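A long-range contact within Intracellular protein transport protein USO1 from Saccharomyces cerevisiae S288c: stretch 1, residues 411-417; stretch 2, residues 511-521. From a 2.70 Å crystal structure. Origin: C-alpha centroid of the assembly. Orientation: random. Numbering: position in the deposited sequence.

Stretch 1 411-417: WMLYANS
Stretch 2 (511-521) NLNPFKLFFTT

The end of a helix leaves carbonyl groups without their usual backbone partners, and a side chain from a distant segment can supply the missing donor. Residues 411-417 and 511-521 of USO1 illustrate this principle, burying 427 Å² between them. Stretch 1 is the last part of a helix, through Tyr414, followed by a loop; stretch 2 passes from a 3-10 segment through Asn513 into a helix that runs on beyond Thr521. The register is antiparallel in sequence: the CA atoms of Leu413 and Lys516 lie 4.4 Å apart, those of Asn416 and Asn513 6.7 Å.

Ala415 N donates a weak hydrogen bond to Trp411 O (3.1 Å), closing the last turn. Met412 is extended through chi1 and chi2 (both t) and bends at chi3 (p); it packs its CG 3.7 Å from CG of Phe519 (chi1 m), and its SD sits 4.8 Å from that ring's centroid, obliquely placed. Leu413 (m, t) is the hub. Its O accepts a hydrogen bond from Asn513 ND2 (3.0 Å, 150° at the hydrogen) and lies 3.4 Å from Lys516 CB, while its CD2 comes within 3.1 Å of Thr520 OG1, a hydroxyl already donating to Lys516 O (2.8 Å).

Asn513 (phi/psi -154/51, chi1 t) thus works at two helix termini: its amide nitrogen serves the Leu413 carbonyl, and its OD1 caps its own helix by accepting a weak hydrogen bond from Lys516 N (3.5 Å). Tyr414 (chi1 m) reaches across with its ring, CE1 lying 3.6 Å from CD of Lys516 (t, t, p, t), a nonpolar contact between the aromatic ring and the methylene part of a charged side chain. Ala415 leaves helical geometry, its CB pointing away. The CA-to-CB bond of Asn416 (-80/166, chi1 p) points toward stretch 2; its ND2 approaches Leu512 O at 3.0 Å, but the angle is too poor for a hydrogen bond.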

# COMPACT_ATOMS: atom_id res chain seq x y z
N TRP A 411 -19.61 5.07 -4.89
CA TRP A 411 -18.71 5.49 -3.78
C TRP A 411 -17.74 6.51 -4.33
O TRP A 411 -17.61 7.59 -3.70
CB TRP A 411 -17.97 4.31 -3.17
CG TRP A 411 -18.78 3.61 -2.14
CD1 TRP A 411 -20.13 3.63 -2.00
CD2 TRP A 411 -18.29 2.73 -1.12
NE1 TRP A 411 -20.51 2.83 -0.96
CE2 TRP A 411 -19.40 2.30 -0.38
CE3 TRP A 411 -17.02 2.31 -0.75
CZ2 TRP A 411 -19.28 1.42 0.67
CZ3 TRP A 411 -16.90 1.46 0.32
CH2 TRP A 411 -18.02 1.02 1.02
N MET A 412 -17.17 6.17 -5.49
CA MET A 412 -16.23 7.06 -6.20
C MET A 412 -16.84 8.47 -6.32
O MET A 412 -16.08 9.46 -6.05
CB MET A 412 -15.88 6.51 -7.59
CG MET A 412 -14.68 7.21 -8.12
SD MET A 412 -14.22 6.66 -9.76
CE MET A 412 -15.82 6.74 -10.52
N LEU A 413 -18.10 8.57 -6.77
CA LEU A 413 -18.73 9.85 -7.23
C LEU A 413 -19.36 10.60 -6.06
O LEU A 413 -19.01 11.78 -5.91
CB LEU A 413 -19.84 9.57 -8.26
CG LEU A 413 -19.39 9.01 -9.59
CD1 LEU A 413 -20.56 8.78 -10.51
CD2 LEU A 413 -18.38 9.92 -10.24
N TYR A 414 -20.23 9.93 -5.28
CA TYR A 414 -21.14 10.58 -4.32
C TYR A 414 -20.81 10.27 -2.85
O TYR A 414 -21.66 10.60 -1.98
CB TYR A 414 -22.61 10.18 -4.57
CG TYR A 414 -23.06 10.37 -5.99
CD1 TYR A 414 -23.37 11.62 -6.51
CD2 TYR A 414 -23.16 9.27 -6.84
CE1 TYR A 414 -23.74 11.77 -7.85
CE2 TYR A 414 -23.53 9.41 -8.17
CZ TYR A 414 -23.80 10.67 -8.68
OH TYR A 414 -24.13 10.78 -10.00
N ALA A 415 -19.67 9.62 -2.55
CA ALA A 415 -19.39 9.18 -1.16
C ALA A 415 -18.38 10.14 -0.54
O ALA A 415 -17.39 9.64 0.08
CB ALA A 415 -18.89 7.77 -1.09
N ASN A 416 -18.62 11.44 -0.68
CA ASN A 416 -17.92 12.45 0.15
C ASN A 416 -18.65 12.48 1.51
O ASN A 416 -19.75 11.88 1.63
CB ASN A 416 -17.80 13.79 -0.57
CG ASN A 416 -19.11 14.52 -0.71
OD1 ASN A 416 -20.18 14.01 -0.37
ND2 ASN A 416 -19.05 15.74 -1.20
N SER A 417 -18.04 13.09 2.51
CA SER A 417 -18.54 13.09 3.92
C SER A 417 -18.32 11.71 4.57
O SER A 417 -17.43 11.62 5.42
CB SER A 417 -20.01 13.51 4.08
OG SER A 417 -20.43 14.47 3.12
N ASN A 511 -19.67 22.43 -6.32
CA ASN A 511 -18.53 23.00 -5.55
C ASN A 511 -18.35 22.26 -4.21
O ASN A 511 -17.23 22.37 -3.65
CB ASN A 511 -18.76 24.48 -5.27
CG ASN A 511 -20.18 24.66 -4.79
OD1 ASN A 511 -21.11 24.72 -5.61
ND2 ASN A 511 -20.39 24.62 -3.47
N LEU A 512 -19.42 21.63 -3.71
CA LEU A 512 -19.41 20.86 -2.45
C LEU A 512 -18.86 19.42 -2.64
O LEU A 512 -18.77 18.70 -1.66
CB LEU A 512 -20.85 20.81 -1.97
CG LEU A 512 -21.47 22.18 -1.68
CD1 LEU A 512 -22.67 22.06 -0.76
CD2 LEU A 512 -20.43 23.13 -1.07
N ASN A 513 -18.57 18.99 -3.86
CA ASN A 513 -18.09 17.63 -4.16
C ASN A 513 -17.27 17.68 -5.45
O ASN A 513 -17.53 16.94 -6.38
CB ASN A 513 -19.28 16.66 -4.27
CG ASN A 513 -18.85 15.23 -4.44
OD1 ASN A 513 -17.64 14.93 -4.43
ND2 ASN A 513 -19.82 14.34 -4.59
N PRO A 514 -16.29 18.58 -5.57
CA PRO A 514 -15.63 18.80 -6.86
C PRO A 514 -15.14 17.48 -7.47
O PRO A 514 -15.32 17.27 -8.68
CB PRO A 514 -14.48 19.78 -6.55
CG PRO A 514 -14.31 19.63 -5.01
CD PRO A 514 -15.71 19.37 -4.49
N PHE A 515 -14.59 16.60 -6.62
CA PHE A 515 -13.87 15.36 -7.01
C PHE A 515 -14.81 14.42 -7.79
O PHE A 515 -14.36 13.73 -8.75
CB PHE A 515 -13.19 14.76 -5.78
CG PHE A 515 -11.86 15.42 -5.56
CD1 PHE A 515 -10.88 15.25 -6.49
CD2 PHE A 515 -11.63 16.22 -4.47
CE1 PHE A 515 -9.66 15.87 -6.35
CE2 PHE A 515 -10.40 16.84 -4.33
CZ PHE A 515 -9.43 16.68 -5.28
N LYS A 516 -16.10 14.45 -7.49
CA LYS A 516 -17.10 13.76 -8.35
C LYS A 516 -16.82 14.03 -9.84
O LYS A 516 -16.91 13.09 -10.67
CB LYS A 516 -18.49 14.31 -8.07
CG LYS A 516 -19.53 13.85 -9.05
CD LYS A 516 -20.92 13.97 -8.49
CE LYS A 516 -21.43 15.40 -8.53
NZ LYS A 516 -22.78 15.46 -7.92
N LEU A 517 -16.52 15.27 -10.20
CA LEU A 517 -16.28 15.59 -11.63
C LEU A 517 -14.89 15.09 -12.01
O LEU A 517 -14.70 14.54 -13.07
CB LEU A 517 -16.44 17.09 -11.81
CG LEU A 517 -16.74 17.61 -13.20
CD1 LEU A 517 -15.86 18.81 -13.45
CD2 LEU A 517 -16.58 16.57 -14.28
N PHE A 518 -13.93 15.23 -11.11
CA PHE A 518 -12.50 14.88 -11.34
C PHE A 518 -12.36 13.38 -11.67
O PHE A 518 -11.75 13.01 -12.66
CB PHE A 518 -11.67 15.28 -10.14
CG PHE A 518 -10.26 14.74 -10.26
CD1 PHE A 518 -9.35 15.34 -11.12
CD2 PHE A 518 -9.92 13.53 -9.68
CE1 PHE A 518 -8.08 14.77 -11.29
CE2 PHE A 518 -8.67 12.97 -9.87
CZ PHE A 518 -7.75 13.59 -10.67
N PHE A 519 -12.98 12.53 -10.86
CA PHE A 519 -13.09 11.07 -11.08
C PHE A 519 -13.75 10.79 -12.42
O PHE A 519 -13.08 10.08 -13.25
CB PHE A 519 -13.72 10.41 -9.86
CG PHE A 519 -12.78 10.36 -8.68
CD1 PHE A 519 -11.46 9.99 -8.84
CD2 PHE A 519 -13.24 10.64 -7.39
CE1 PHE A 519 -10.59 9.97 -7.76
CE2 PHE A 519 -12.38 10.60 -6.28
CZ PHE A 519 -11.06 10.29 -6.48
N THR A 520 -14.93 11.34 -12.67
CA THR A 520 -15.66 11.17 -13.97
C THR A 520 -14.73 11.53 -15.14
O THR A 520 -14.50 10.71 -16.05
CB THR A 520 -16.96 11.98 -13.98
OG1 THR A 520 -17.75 11.52 -12.87
CG2 THR A 520 -17.81 11.72 -15.20
N THR A 521 -14.13 12.69 -15.15
CA THR A 521 -13.30 13.02 -16.32
C THR A 521 -12.12 12.03 -16.36
O THR A 521 -11.69 11.61 -17.42
CB THR A 521 -12.92 14.50 -16.30
OG1 THR A 521 -12.50 14.85 -14.97
CG2 THR A 521 -14.10 15.34 -16.70